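Local coordinates for interphotoreceptor retinoid-binding protein (Xenopus laevis, PDB 1J7X), which probably binds and carries retinoids through the matrix between photoreceptors and the pigment epithelium, at residues A[2-7]-A[38-43]; A[48-53]-A[63-68]. All blocks are in the same frame, centred on the assembly; numbering follows the deposited sequence.

How the contacts relate
Starting at the N terminus, the chain runs through helix 2-18 and helix 25-31 before contact 1 closes a 30-residue excursion, bringing 38-43 back against the first helical turn. Helix 43-58 starts where that contact ends and carries the helical half of contact 2. After the helix ends at 58, a five-residue connection leads to strand 64-67, which packs back on the same helix. The two closures are therefore in series, neither nested nor crossed, with centres about 12 Å apart. They touch directly: Val7 CG1 lies 4.3 Å from Leu50 CD1. Together they tie the opening helix, the interhelical loop and helix 43-58 to strand 64-67, which pairs with 254-265 in an antiparallel sheet.

Contact 1 of 2, residues A[2-7]-A[38-43]; sequences PSVTHV and STVISE
The first turn of helix 2-18 packs through Ser3 and Val4 against Val40 and Ile41, in the loop that joins helix 25-31 to helix 43-58 within the N-terminal helical part of this IRBP unit. This is small helix-on-loop packing, burying 106 Å² over both sides, and the two backbones stay apart, with Val4 CA 7.7 Å from Ile41 CA. Val4 supplies the buried side of the contact. Its CG1 stands opposite the backbone N (chi1 179°), which leaves CG2 as the branch that reaches the loop. That methyl meets Val40 CG2 at 3.9 Å, the two valine side chains crossing at about a right angle. It also sits 3.7 Å from Val40 O, a van der Waals approach from beyond the oxygen but tilted off the C=O line, the angle C-O-CG2 being about 149°. The pair is extended on both flanks: Val4 also touches Tyr37, and Val40 rests on Asp45, Ile46 and Lys49 of helix 43-58, so Val40 is wedged between two helices. The loop ends in an N-cap, where Ser42 OG accepts a hydrogen bond from Asp45 N and starts helix 43-58. In helix 2-18, the i to i+4 bonds His6 N to Pro2 O (2.8 Å) and Val7 N to Ser3 O (3.2 Å) are consistent with a regular opening turn. Ser3 and Ile41 form the solvent-exposed margin. Ser3 OG is hydrogen-bonded to Asp1 OD2, and Ile41 touches Asp1 as well. The CB of Ile41 points away from the helix, but a chi2 of 64° bends the chain's end back, and its CD1 comes within 4.4 Å of Ser3 OG.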
loop_
_atom_site.group_PDB
_atom_site.type_symbol
_atom_site.label_atom_id
_atom_site.label_comp_id
_atom_site.label_asym_id
_atom_site.label_seq_id
_atom_site.Cartn_x
_atom_site.Cartn_y
_atom_site.Cartn_z
ATOM N N PRO A 2 0.888 -37.916 -11.941
ATOM C CA PRO A 2 1.272 -37.611 -10.568
ATOM C C PRO A 2 1.683 -36.136 -10.324
ATOM O O PRO A 2 1.277 -35.565 -9.323
ATOM C CB PRO A 2 2.432 -38.600 -10.318
ATOM C CG PRO A 2 2.049 -39.781 -11.061
ATOM C CD PRO A 2 1.528 -39.166 -12.403
ATOM N N SER A 3 2.435 -35.516 -11.216
ATOM C CA SER A 3 2.853 -34.128 -10.984
ATOM C C SER A 3 1.639 -33.166 -10.855
ATOM O O SER A 3 1.640 -32.239 -10.104
ATOM C CB SER A 3 3.776 -33.680 -12.132
ATOM O OG SER A 3 3.149 -33.940 -13.395
ATOM N N VAL A 4 0.569 -33.414 -11.570
ATOM C CA VAL A 4 -0.592 -32.583 -11.407
ATOM C C VAL A 4 -1.230 -32.787 -10.042
ATOM O O VAL A 4 -1.568 -31.833 -9.338
ATOM C CB VAL A 4 -1.660 -32.881 -12.504
ATOM C CG1 VAL A 4 -2.842 -32.054 -12.326
ATOM C CG2 VAL A 4 -1.087 -32.667 -13.907
ATOM N N THR A 5 -1.404 -34.039 -9.620
ATOM C CA THR A 5 -2.030 -34.248 -8.319
ATOM C C THR A 5 -1.091 -33.759 -7.187
ATOM O O THR A 5 -1.509 -33.353 -6.117
ATOM C CB THR A 5 -2.503 -35.706 -8.137
ATOM O OG1 THR A 5 -1.398 -36.606 -7.907
ATOM C CG2 THR A 5 -3.103 -36.189 -9.404
ATOM N N HIS A 6 0.179 -33.792 -7.447
ATOM C CA HIS A 6 1.167 -33.386 -6.451
ATOM C C HIS A 6 0.949 -31.886 -6.160
ATOM O O HIS A 6 0.849 -31.462 -5.003
ATOM C CB HIS A 6 2.558 -33.642 -6.987
ATOM C CG HIS A 6 3.653 -33.403 -5.987
ATOM N ND1 HIS A 6 3.706 -34.058 -4.774
ATOM C CD2 HIS A 6 4.746 -32.604 -6.024
ATOM C CE1 HIS A 6 4.793 -33.698 -4.121
ATOM N NE2 HIS A 6 5.436 -32.799 -4.847
ATOM N N VAL A 7 0.794 -31.111 -7.233
ATOM C CA VAL A 7 0.572 -29.683 -7.070
ATOM C C VAL A 7 -0.788 -29.429 -6.506
ATOM O O VAL A 7 -0.935 -28.623 -5.629
ATOM C CB VAL A 7 0.701 -28.933 -8.400
ATOM C CG1 VAL A 7 0.395 -27.438 -8.199
ATOM C CG2 VAL A 7 2.066 -29.082 -8.891
ATOM N N SER A 38 -6.302 -33.769 -18.032
ATOM C CA SER A 38 -5.637 -34.779 -18.772
ATOM C C SER A 38 -5.173 -34.075 -20.014
ATOM O O SER A 38 -4.976 -34.691 -21.024
ATOM C CB SER A 38 -6.595 -35.916 -19.093
ATOM O OG SER A 38 -7.731 -35.341 -19.709
ATOM N N THR A 39 -4.971 -32.780 -19.958
ATOM C CA THR A 39 -4.479 -32.069 -21.129
ATOM C C THR A 39 -3.145 -31.327 -20.767
ATOM O O THR A 39 -2.464 -30.754 -21.611
ATOM C CB THR A 39 -5.544 -31.069 -21.574
ATOM O OG1 THR A 39 -6.793 -31.752 -21.811
ATOM C CG2 THR A 39 -5.125 -30.397 -22.931
ATOM N N VAL A 40 -2.832 -31.302 -19.477
ATOM C CA VAL A 40 -1.675 -30.557 -18.966
ATOM C C VAL A 40 -0.543 -31.387 -18.445
ATOM O O VAL A 40 -0.704 -32.157 -17.522
ATOM C CB VAL A 40 -2.101 -29.612 -17.836
ATOM C CG1 VAL A 40 -3.162 -28.610 -18.347
ATOM C CG2 VAL A 40 -2.621 -30.378 -16.622
ATOM N N ILE A 41 0.623 -31.197 -19.049
ATOM C CA ILE A 41 1.819 -31.957 -18.679
ATOM C C ILE A 41 3.067 -31.093 -18.737
ATOM O O ILE A 41 4.000 -31.378 -19.507
ATOM C CB ILE A 41 2.020 -33.183 -19.609
ATOM C CG1 ILE A 41 3.207 -34.030 -19.112
ATOM C CG2 ILE A 41 2.208 -32.758 -21.098
ATOM C CD1 ILE A 41 2.986 -34.655 -17.750
ATOM N N SER A 42 3.073 -30.038 -17.962
ATOM C CA SER A 42 4.227 -29.153 -17.892
ATOM C C SER A 42 3.866 -28.081 -16.890
ATOM O O SER A 42 2.717 -27.698 -16.868
ATOM C CB SER A 42 4.513 -28.501 -19.240
ATOM O OG SER A 42 3.992 -27.174 -19.331
ATOM N N GLU A 43 4.795 -27.709 -16.014
ATOM C CA GLU A 43 4.561 -26.748 -14.979
ATOM C C GLU A 43 3.889 -25.532 -15.558
ATOM O O GLU A 43 2.954 -24.964 -14.978
ATOM C CB GLU A 43 5.900 -26.375 -14.288
ATOM C CG GLU A 43 6.492 -27.609 -13.619
ATOM C CD GLU A 43 7.778 -27.329 -12.867
ATOM O OE1 GLU A 43 8.696 -26.732 -13.493
ATOM O OE2 GLU A 43 7.881 -27.745 -11.706
#

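Contact 2 of 2, residues A[48-53]-A[63-68]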
loop_
_atom_site.group_PDB
_atom_site.type_symbol
_atom_site.label_atom_id
_atom_site.label_comp_id
_atom_site.label_asym_id
_atom_site.label_seq_id
_atom_site.Cartn_x
_atom_site.Cartn_y
_atom_site.Cartn_z
ATOM N N ALA A 48 -0.819 -22.176 -15.753
ATOM C CA ALA A 48 -1.805 -21.495 -16.562
ATOM C C ALA A 48 -3.214 -22.008 -16.367
ATOM O O ALA A 48 -4.177 -21.265 -16.219
ATOM C CB ALA A 48 -1.412 -21.492 -18.045
ATOM N N LYS A 49 -3.341 -23.345 -16.311
ATOM C CA LYS A 49 -4.648 -23.875 -16.129
ATOM C C LYS A 49 -5.260 -23.512 -14.769
ATOM O O LYS A 49 -6.422 -23.205 -14.693
ATOM C CB LYS A 49 -4.551 -25.428 -16.260
ATOM C CG LYS A 49 -5.857 -26.133 -16.074
ATOM C CD LYS A 49 -6.942 -25.713 -17.032
ATOM C CE LYS A 49 -8.272 -26.452 -16.838
ATOM N NZ LYS A 49 -9.435 -25.773 -17.584
ATOM N N LEU A 50 -4.505 -23.760 -13.684
ATOM C CA LEU A 50 -4.957 -23.449 -12.370
ATOM C C LEU A 50 -5.167 -21.946 -12.191
ATOM O O LEU A 50 -6.169 -21.589 -11.544
ATOM C CB LEU A 50 -4.058 -23.967 -11.299
ATOM C CG LEU A 50 -4.140 -25.506 -11.210
ATOM C CD1 LEU A 50 -2.961 -26.034 -10.419
ATOM C CD2 LEU A 50 -5.429 -25.810 -10.523
ATOM N N ASN A 51 -4.352 -21.106 -12.825
ATOM C CA ASN A 51 -4.484 -19.661 -12.743
ATOM C C ASN A 51 -5.799 -19.228 -13.408
ATOM O O ASN A 51 -6.582 -18.416 -12.824
ATOM C CB ASN A 51 -3.331 -18.925 -13.371
ATOM C CG ASN A 51 -2.152 -18.870 -12.500
ATOM O OD1 ASN A 51 -1.006 -18.735 -13.000
ATOM N ND2 ASN A 51 -2.392 -18.790 -11.218
ATOM N N TYR A 52 -6.134 -19.851 -14.529
ATOM C CA TYR A 52 -7.431 -19.456 -15.213
ATOM C C TYR A 52 -8.603 -19.860 -14.405
ATOM O O TYR A 52 -9.600 -19.113 -14.199
ATOM C CB TYR A 52 -7.560 -20.164 -16.569
ATOM C CG TYR A 52 -8.553 -19.437 -17.509
ATOM C CD1 TYR A 52 -8.224 -18.143 -17.989
ATOM C CD2 TYR A 52 -9.684 -20.005 -17.923
ATOM C CE1 TYR A 52 -9.047 -17.418 -18.893
ATOM C CE2 TYR A 52 -10.546 -19.312 -18.802
ATOM C CZ TYR A 52 -10.236 -17.988 -19.259
ATOM O OH TYR A 52 -11.009 -17.224 -20.247
ATOM N N GLU A 53 -8.528 -21.080 -13.849
ATOM C CA GLU A 53 -9.584 -21.554 -12.985
ATOM C C GLU A 53 -9.684 -20.769 -11.708
ATOM O O GLU A 53 -10.769 -20.333 -11.320
ATOM C CB GLU A 53 -9.419 -23.050 -12.714
ATOM C CG GLU A 53 -10.749 -23.719 -12.435
ATOM C CD GLU A 53 -11.747 -23.508 -13.589
ATOM O OE1 GLU A 53 -11.325 -23.686 -14.752
ATOM O OE2 GLU A 53 -12.920 -23.130 -13.279
ATOM N N LEU A 63 -3.831 -14.029 -5.901
ATOM C CA LEU A 63 -3.642 -15.439 -5.799
ATOM C C LEU A 63 -3.183 -15.868 -7.143
ATOM O O LEU A 63 -3.959 -15.902 -8.115
ATOM C CB LEU A 63 -4.981 -16.105 -5.435
ATOM C CG LEU A 63 -5.071 -17.582 -5.455
ATOM C CD1 LEU A 63 -4.040 -18.086 -4.444
ATOM C CD2 LEU A 63 -6.503 -18.090 -5.138
ATOM N N VAL A 64 -1.926 -16.260 -7.236
ATOM C CA VAL A 64 -1.377 -16.686 -8.483
ATOM C C VAL A 64 -0.213 -17.686 -8.413
ATOM O O VAL A 64 0.692 -17.569 -7.563
ATOM C CB VAL A 64 -0.907 -15.448 -9.333
ATOM C CG1 VAL A 64 -0.080 -14.558 -8.478
ATOM C CG2 VAL A 64 -0.204 -15.841 -10.631
ATOM N N LEU A 65 -0.299 -18.670 -9.264
ATOM C CA LEU A 65 0.757 -19.646 -9.411
ATOM C C LEU A 65 1.761 -19.110 -10.371
ATOM O O LEU A 65 1.415 -18.631 -11.467
ATOM C CB LEU A 65 0.271 -20.978 -9.940
ATOM C CG LEU A 65 -0.448 -21.893 -8.915
ATOM C CD1 LEU A 65 -1.878 -21.589 -8.694
ATOM C CD2 LEU A 65 -0.395 -23.424 -9.383
ATOM N N LYS A 66 3.016 -19.211 -9.978
ATOM C CA LYS A 66 4.039 -18.696 -10.861
ATOM C C LYS A 66 5.318 -19.606 -10.760
ATOM O O LYS A 66 5.473 -20.422 -9.825
ATOM C CB LYS A 66 4.473 -17.311 -10.422
ATOM C CG LYS A 66 3.410 -16.225 -10.549
ATOM C CD LYS A 66 4.030 -14.883 -10.161
ATOM C CE LYS A 66 3.056 -13.798 -10.309
ATOM N NZ LYS A 66 3.704 -12.499 -9.924
ATOM N N SER A 67 6.228 -19.394 -11.693
ATOM C CA SER A 67 7.511 -20.129 -11.603
ATOM C C SER A 67 8.193 -19.572 -10.350
ATOM O O SER A 67 8.006 -18.423 -10.042
ATOM C CB SER A 67 8.331 -19.855 -12.879
ATOM O OG SER A 67 9.675 -20.165 -12.621
ATOM N N LYS A 68 8.918 -20.384 -9.588
ATOM C CA LYS A 68 9.608 -19.966 -8.389
ATOM C C LYS A 68 10.566 -18.863 -8.715
ATOM O O LYS A 68 10.889 -18.074 -7.881
ATOM C CB LYS A 68 10.355 -21.126 -7.741
ATOM C CG LYS A 68 9.489 -22.143 -7.093
ATOM C CD LYS A 68 10.321 -23.255 -6.399
ATOM C CE LYS A 68 9.456 -24.343 -5.790
ATOM N NZ LYS A 68 10.312 -25.437 -5.173
#
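Leu50 and Asn51 of helix 43-58 pack on Val64 and Leu65 of strand 64-67, in a helix-on-sheet arrangement with the two segments nearly antiparallel. The axes of helix 48-53 and strand 64-67 make an angle of 160° and come within 7.8 Å; 196 Å² is buried over both sides. The apolar part is leucine on leucine: Leu50 CD1 meets Leu65 CD2 at 3.8 Å, while Leu65 CD1 lies 4.1 Å from Leu50 CB. Leu54, Phe249 and Val256 also touch Leu65, and Leu32 and Tyr37 touch Leu50, so this pair belongs to a larger hydrophobic core.

The polar part is an amide set against strand backbone. With its CG opposite the carbonyl carbon (chi1 -79°), Asn51 carries its amide to Leu65, its CG lying 3.7 Å from both Leu65 N and Leu65 O. The modelled amide is probably turned over; in the reversed setting both ends may hydrogen-bond to that residue. Beside it, Val64 CG2 packs against the amide.

A leucine in place of Asn51 has no amide to offer, and Leu65 N and Leu65 O would probably be left without a hydrogen-bonding mate from the helix. Val64 and Lys66 make backbone hydrogen bonds to Thr257 and Ser255 of strand 254-265, whereas the alternating Leu65 faces the helix. The chemistry implies that a side-chain amide may take over the pairing role of a further strand.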